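Local coordinates for DUF3822 family protein (Bacteroides thetaiotaomicron VPI-5482, PDB 3HRG) that is of unknown function but has an actin-like ATPase fold, so it may be related to the nucleotide-binding proteins of that superfamily, at residues K113-V118 / Y150-S155; N54-S59 / E133-A138. All blocks are in the same frame, centred on the assembly; numbering follows the deposited sequence.

Contact 1: residues K113-V118 / Y150-S155; sequences KKNNVV and YFSIKS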
# COMPACT_ATOMS: atom_id res chain seq x y z
N LYS A 113 -9.12 0.97 -13.39
CA LYS A 113 -10.21 0.74 -14.39
C LYS A 113 -10.95 -0.59 -14.21
O LYS A 113 -12.19 -0.61 -14.16
CB LYS A 113 -9.67 0.84 -15.82
CG LYS A 113 -10.74 0.74 -16.90
N LYS A 114 -10.19 -1.67 -14.07
CA LYS A 114 -10.74 -3.02 -13.84
C LYS A 114 -11.63 -3.11 -12.58
O LYS A 114 -12.63 -3.82 -12.60
CB LYS A 114 -9.58 -4.03 -13.74
N ASN A 115 -11.30 -2.36 -11.52
CA ASN A 115 -12.07 -2.38 -10.26
C ASN A 115 -13.10 -1.25 -10.12
O ASN A 115 -13.76 -1.15 -9.09
CB ASN A 115 -11.10 -2.32 -9.09
CG ASN A 115 -10.11 -3.46 -9.11
OD1 ASN A 115 -8.98 -3.30 -9.56
ND2 ASN A 115 -10.56 -4.64 -8.74
N ASN A 116 -13.20 -0.38 -11.12
CA ASN A 116 -14.13 0.76 -11.08
C ASN A 116 -13.98 1.67 -9.86
O ASN A 116 -14.98 2.15 -9.27
CB ASN A 116 -15.57 0.28 -11.26
CG ASN A 116 -15.80 -0.23 -12.65
OD1 ASN A 116 -15.74 0.54 -13.62
ND2 ASN A 116 -16.09 -1.52 -12.78
N VAL A 117 -12.74 1.91 -9.46
CA VAL A 117 -12.49 2.83 -8.37
C VAL A 117 -11.28 3.70 -8.64
O VAL A 117 -10.44 3.40 -9.54
CB VAL A 117 -12.27 2.13 -7.01
CG1 VAL A 117 -13.45 1.21 -6.60
CG2 VAL A 117 -10.99 1.34 -7.01
N VAL A 118 -11.20 4.77 -7.87
CA VAL A 118 -10.07 5.70 -7.93
C VAL A 118 -9.55 5.89 -6.55
O VAL A 118 -10.32 5.99 -5.62
CB VAL A 118 -10.51 7.06 -8.48
CG1 VAL A 118 -9.32 8.11 -8.47
CG2 VAL A 118 -11.07 6.88 -9.85
N TYR A 150 -4.79 -6.63 -6.25
CA TYR A 150 -4.38 -7.96 -5.80
C TYR A 150 -5.46 -8.63 -4.93
O TYR A 150 -5.86 -9.76 -5.19
CB TYR A 150 -3.08 -7.83 -5.01
CG TYR A 150 -2.51 -9.13 -4.50
CD1 TYR A 150 -1.75 -9.95 -5.32
CD2 TYR A 150 -2.70 -9.53 -3.17
CE1 TYR A 150 -1.18 -11.15 -4.85
CE2 TYR A 150 -2.15 -10.74 -2.68
CZ TYR A 150 -1.38 -11.52 -3.54
OH TYR A 150 -0.83 -12.69 -3.11
N PHE A 151 -5.89 -7.94 -3.89
CA PHE A 151 -6.92 -8.49 -3.00
C PHE A 151 -8.27 -8.71 -3.73
O PHE A 151 -8.98 -9.65 -3.42
CB PHE A 151 -7.13 -7.61 -1.79
CG PHE A 151 -5.93 -7.50 -0.85
CD1 PHE A 151 -5.17 -8.60 -0.49
CD2 PHE A 151 -5.68 -6.29 -0.22
CE1 PHE A 151 -4.13 -8.47 0.43
CE2 PHE A 151 -4.62 -6.14 0.70
CZ PHE A 151 -3.86 -7.22 1.03
N SER A 152 -8.61 -7.86 -4.68
CA SER A 152 -9.83 -8.04 -5.46
C SER A 152 -9.86 -9.44 -6.10
O SER A 152 -10.85 -10.15 -6.02
CB SER A 152 -9.97 -6.97 -6.55
OG SER A 152 -11.05 -7.30 -7.43
N ILE A 153 -8.74 -9.84 -6.67
CA ILE A 153 -8.63 -11.14 -7.37
C ILE A 153 -8.66 -12.27 -6.35
O ILE A 153 -9.40 -13.24 -6.54
CB ILE A 153 -7.35 -11.20 -8.23
CG1 ILE A 153 -7.37 -10.10 -9.32
CG2 ILE A 153 -7.21 -12.56 -8.89
CD1 ILE A 153 -6.08 -9.96 -10.13
N LYS A 154 -7.93 -12.12 -5.25
CA LYS A 154 -7.91 -13.13 -4.19
C LYS A 154 -9.29 -13.32 -3.54
O LYS A 154 -9.62 -14.44 -3.15
CB LYS A 154 -6.91 -12.79 -3.06
CG LYS A 154 -5.44 -12.82 -3.40
CD LYS A 154 -4.98 -14.16 -4.01
CE LYS A 154 -3.51 -14.12 -4.36
NZ LYS A 154 -3.11 -15.25 -5.23
N SER A 155 -10.09 -12.27 -3.47
CA SER A 155 -11.39 -12.35 -2.81
C SER A 155 -12.45 -13.15 -3.57
O SER A 155 -13.51 -13.43 -3.00
CB SER A 155 -11.96 -10.96 -2.54
OG SER A 155 -12.47 -10.40 -3.72

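Contact 2: residues N54-S59 / E133-A138; sequences NVFHES and EQYPEA. With EDO (1,2-ethanediol), chain C.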
# COMPACT_ATOMS: atom_id res chain seq x y z
N ASN A 54 19.48 10.81 1.78
CA ASN A 54 20.56 9.98 2.32
C ASN A 54 20.69 8.64 1.57
O ASN A 54 21.79 8.27 1.19
CB ASN A 54 20.36 9.67 3.82
CG ASN A 54 20.73 10.82 4.71
OD1 ASN A 54 21.48 11.71 4.30
ND2 ASN A 54 20.26 10.79 5.97
N VAL A 55 19.59 7.94 1.35
CA VAL A 55 19.67 6.62 0.69
C VAL A 55 20.10 6.76 -0.79
O VAL A 55 20.83 5.91 -1.29
CB VAL A 55 18.38 5.76 0.81
CG1 VAL A 55 17.30 6.22 -0.15
CG2 VAL A 55 18.70 4.29 0.52
N PHE A 56 19.68 7.82 -1.47
CA PHE A 56 20.11 8.04 -2.86
C PHE A 56 21.60 8.35 -2.88
O PHE A 56 22.31 7.89 -3.76
CB PHE A 56 19.29 9.13 -3.56
CG PHE A 56 18.07 8.60 -4.23
CD1 PHE A 56 16.97 8.19 -3.49
CD2 PHE A 56 18.04 8.47 -5.62
CE1 PHE A 56 15.85 7.66 -4.12
CE2 PHE A 56 16.93 7.97 -6.24
CZ PHE A 56 15.83 7.54 -5.49
N HIS A 57 22.08 9.10 -1.89
CA HIS A 57 23.50 9.40 -1.83
C HIS A 57 24.35 8.14 -1.57
O HIS A 57 25.39 7.96 -2.18
CB HIS A 57 23.80 10.44 -0.75
CG HIS A 57 25.25 10.74 -0.60
ND1 HIS A 57 26.00 11.26 -1.64
CD2 HIS A 57 26.10 10.59 0.45
CE1 HIS A 57 27.24 11.42 -1.23
NE2 HIS A 57 27.33 11.03 0.03
N GLU A 58 23.90 7.28 -0.67
CA GLU A 58 24.61 6.07 -0.27
C GLU A 58 24.48 4.87 -1.19
O GLU A 58 25.32 3.99 -1.12
CB GLU A 58 24.06 5.59 1.09
CG GLU A 58 24.29 6.51 2.29
CD GLU A 58 23.34 6.17 3.49
OE1 GLU A 58 22.48 5.24 3.38
OE2 GLU A 58 23.42 6.88 4.52
N SER A 59 23.45 4.83 -2.04
CA SER A 59 23.19 3.67 -2.87
C SER A 59 23.49 3.81 -4.34
O SER A 59 22.72 4.46 -5.06
CB SER A 59 21.71 3.29 -2.79
OG SER A 59 21.31 3.07 -1.46
N GLU A 133 13.01 14.86 -9.99
CA GLU A 133 14.33 15.25 -10.50
C GLU A 133 15.12 14.01 -10.87
O GLU A 133 15.78 14.00 -11.90
CB GLU A 133 15.12 16.10 -9.47
CG GLU A 133 14.56 17.52 -9.30
CD GLU A 133 15.02 18.26 -8.02
OE1 GLU A 133 15.52 17.62 -7.05
OE2 GLU A 133 14.83 19.51 -7.98
N GLN A 134 15.07 12.96 -10.04
CA GLN A 134 15.82 11.73 -10.31
C GLN A 134 15.16 10.93 -11.44
O GLN A 134 15.85 10.40 -12.29
CB GLN A 134 15.95 10.81 -9.08
CG GLN A 134 16.31 11.49 -7.77
CD GLN A 134 17.43 12.50 -7.89
OE1 GLN A 134 18.51 12.20 -8.41
NE2 GLN A 134 17.20 13.70 -7.37
N TYR A 135 13.83 10.86 -11.43
CA TYR A 135 13.06 10.12 -12.41
C TYR A 135 11.91 10.90 -13.01
O TYR A 135 10.74 10.76 -12.57
CB TYR A 135 12.46 8.89 -11.75
CG TYR A 135 13.40 8.11 -10.89
CD1 TYR A 135 14.50 7.47 -11.42
CD2 TYR A 135 13.16 7.97 -9.53
CE1 TYR A 135 15.35 6.71 -10.62
CE2 TYR A 135 14.01 7.22 -8.71
CZ TYR A 135 15.07 6.57 -9.27
OH TYR A 135 15.88 5.82 -8.45
N PRO A 136 12.19 11.66 -14.08
CA PRO A 136 11.14 12.46 -14.69
C PRO A 136 9.91 11.70 -15.19
O PRO A 136 8.84 12.32 -15.25
CB PRO A 136 11.85 13.16 -15.87
CG PRO A 136 13.28 13.15 -15.53
CD PRO A 136 13.51 11.91 -14.72
N GLU A 137 10.02 10.39 -15.50
CA GLU A 137 8.85 9.61 -15.97
C GLU A 137 8.41 8.51 -15.00
O GLU A 137 7.75 7.55 -15.38
CB GLU A 137 9.12 9.02 -17.37
CG GLU A 137 9.64 10.05 -18.39
CD GLU A 137 8.74 11.27 -18.52
OE1 GLU A 137 7.53 11.15 -18.27
OE2 GLU A 137 9.25 12.35 -18.90
N ALA A 138 8.75 8.66 -13.72
CA ALA A 138 8.31 7.70 -12.70
C ALA A 138 6.79 7.65 -12.60
O ALA A 138 6.13 8.68 -12.86
CB ALA A 138 8.84 8.10 -11.35
C1 EDO C . 11.79 7.39 -15.65
O1 EDO C . 12.30 8.64 -15.16
C2 EDO C . 12.52 6.20 -15.09
O2 EDO C . 13.40 5.64 -16.08

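Contact 1: residues K113-V118 / Y150-S155
The carboxamide of Asn115 meets Ser152 through its nitrogen: ND2 lies 3.0 Å from Ser152 OG and 3.3 Å from Ser152 CB, and no other atom of 150-155 comes near this flat group. The hydroxyl oxygen sits almost on the continuation of the CG-ND2 bond, with CG-ND2-OG near 166°. Of the aromatic rings on the helix side, Tyr150 carries Lys154 CG over one face, 3.9 Å above the plane and displaced toward the rim, while Phe151 stacks on Tyr164; both rings belong to the helix's own surroundings and not to the loop. The contact is thus a single point, burying 62 Å² in all. Ser152 reaches it with OG anti to the backbone N (chi1 170°), and the same OG is hydrogen-bonded to Gly180 O, which fixes the hydroxyl independently of the amide. One turn later Ser155 OG bonds Ser152 O at 2.8 Å, tilted 32° from the carbonyl plane, and Ser155 O receives Lys162 NZ. Polar bonds from Ser152 and Ser155 to Gly180 and Lys162 therefore surround the touching serine. On the other side, Asn116 N to Lys113 O (3.2 Å) closes a type I turn, and Asn116, with positive phi, shares with Val117 the position facing Leu112. That combination of type I turn and G1 beta bulge is the hairpin connection between strands 105-112 and 117-124, and here it brings Asn115 up to Ser152 of helix 144-154, a single-residue touch within the actin-like fold.

Contact 2: residues N54-S59 / E133-A138
Phe56 reaches from helix 48-58 to the end of helix 125-134, where its far ring atoms meet Tyr135. The tight part is at this phenol: Phe56 CE2 lies 3.3 Å from Tyr135 OH, and Phe56 CZ is 3.7 Å from Tyr135 CE2, which sits at the edge of the phenylalanine ring, in its plane. The ring centroids are 5.9 Å apart and the planes 59° from each other, so the two side chains, arriving from opposite directions, touch over a few atoms instead of lying flat together. Tyr135 is held from other sides as well. Its hydroxyl is hydrogen-bonded to Leu62 O, and Gln134 CB stands over the centre of one ring face, 3.9 Å above the plane. A leucine in place of Tyr135 would probably leave Leu62 O without this partner and open a gap beside the end of the Phe56 ring.

Gln134 marks the looser side. Its CG slides past Phe56 CE2 at 3.9 Å, but the residue is modelled in two conformers, so this touch is less certain; in the conformer described, the chain is bent at chi2 (-45°), which turns NE2 back to Phe130 O. Farther along, an ethanediol, probably from the crystallisation liquor, lies against the type I turn Tyr135-Ala138: Glu137 N donates to its O1 at 2.9 Å with an N-H...O angle of 164°, and Tyr66 O binds the diol too. The whole interface buries 123 Å². Around it, Phe130 of helix 125-134 meets Phe56 edge-to-face, while Tyr135 rests on Leu13 and Ile15 of strand 12-17 and on Val69 of strand 68-73, so that Tyr135 links helix 48-58, through Phe56, to these two strands of the sheet.

How the contacts relate
The two contacts lie far apart, their centres 30 Å from each other and their nearest atoms about 16 Å, with no touch between them. Their segments alternate along the chain: 54-59, 113-118, 133-138, 150-155. Strand 117-124 runs directly into helix 125-134, so one continuous piece of chain leads from the hairpin of contact 1 to the helix end of contact 2, and strand 139-142 then leads on to helix 144-154. Contact 2 packs, through Tyr135, against the five-stranded sheet containing 12-17 and 68-73; contact 1 joins the three-stranded sheet to a helix packed on strand 171-178 of the second five-stranded sheet. Both five-stranded sheets have order 3-2-1-4-5, consistent with the duplicated actin-like fold.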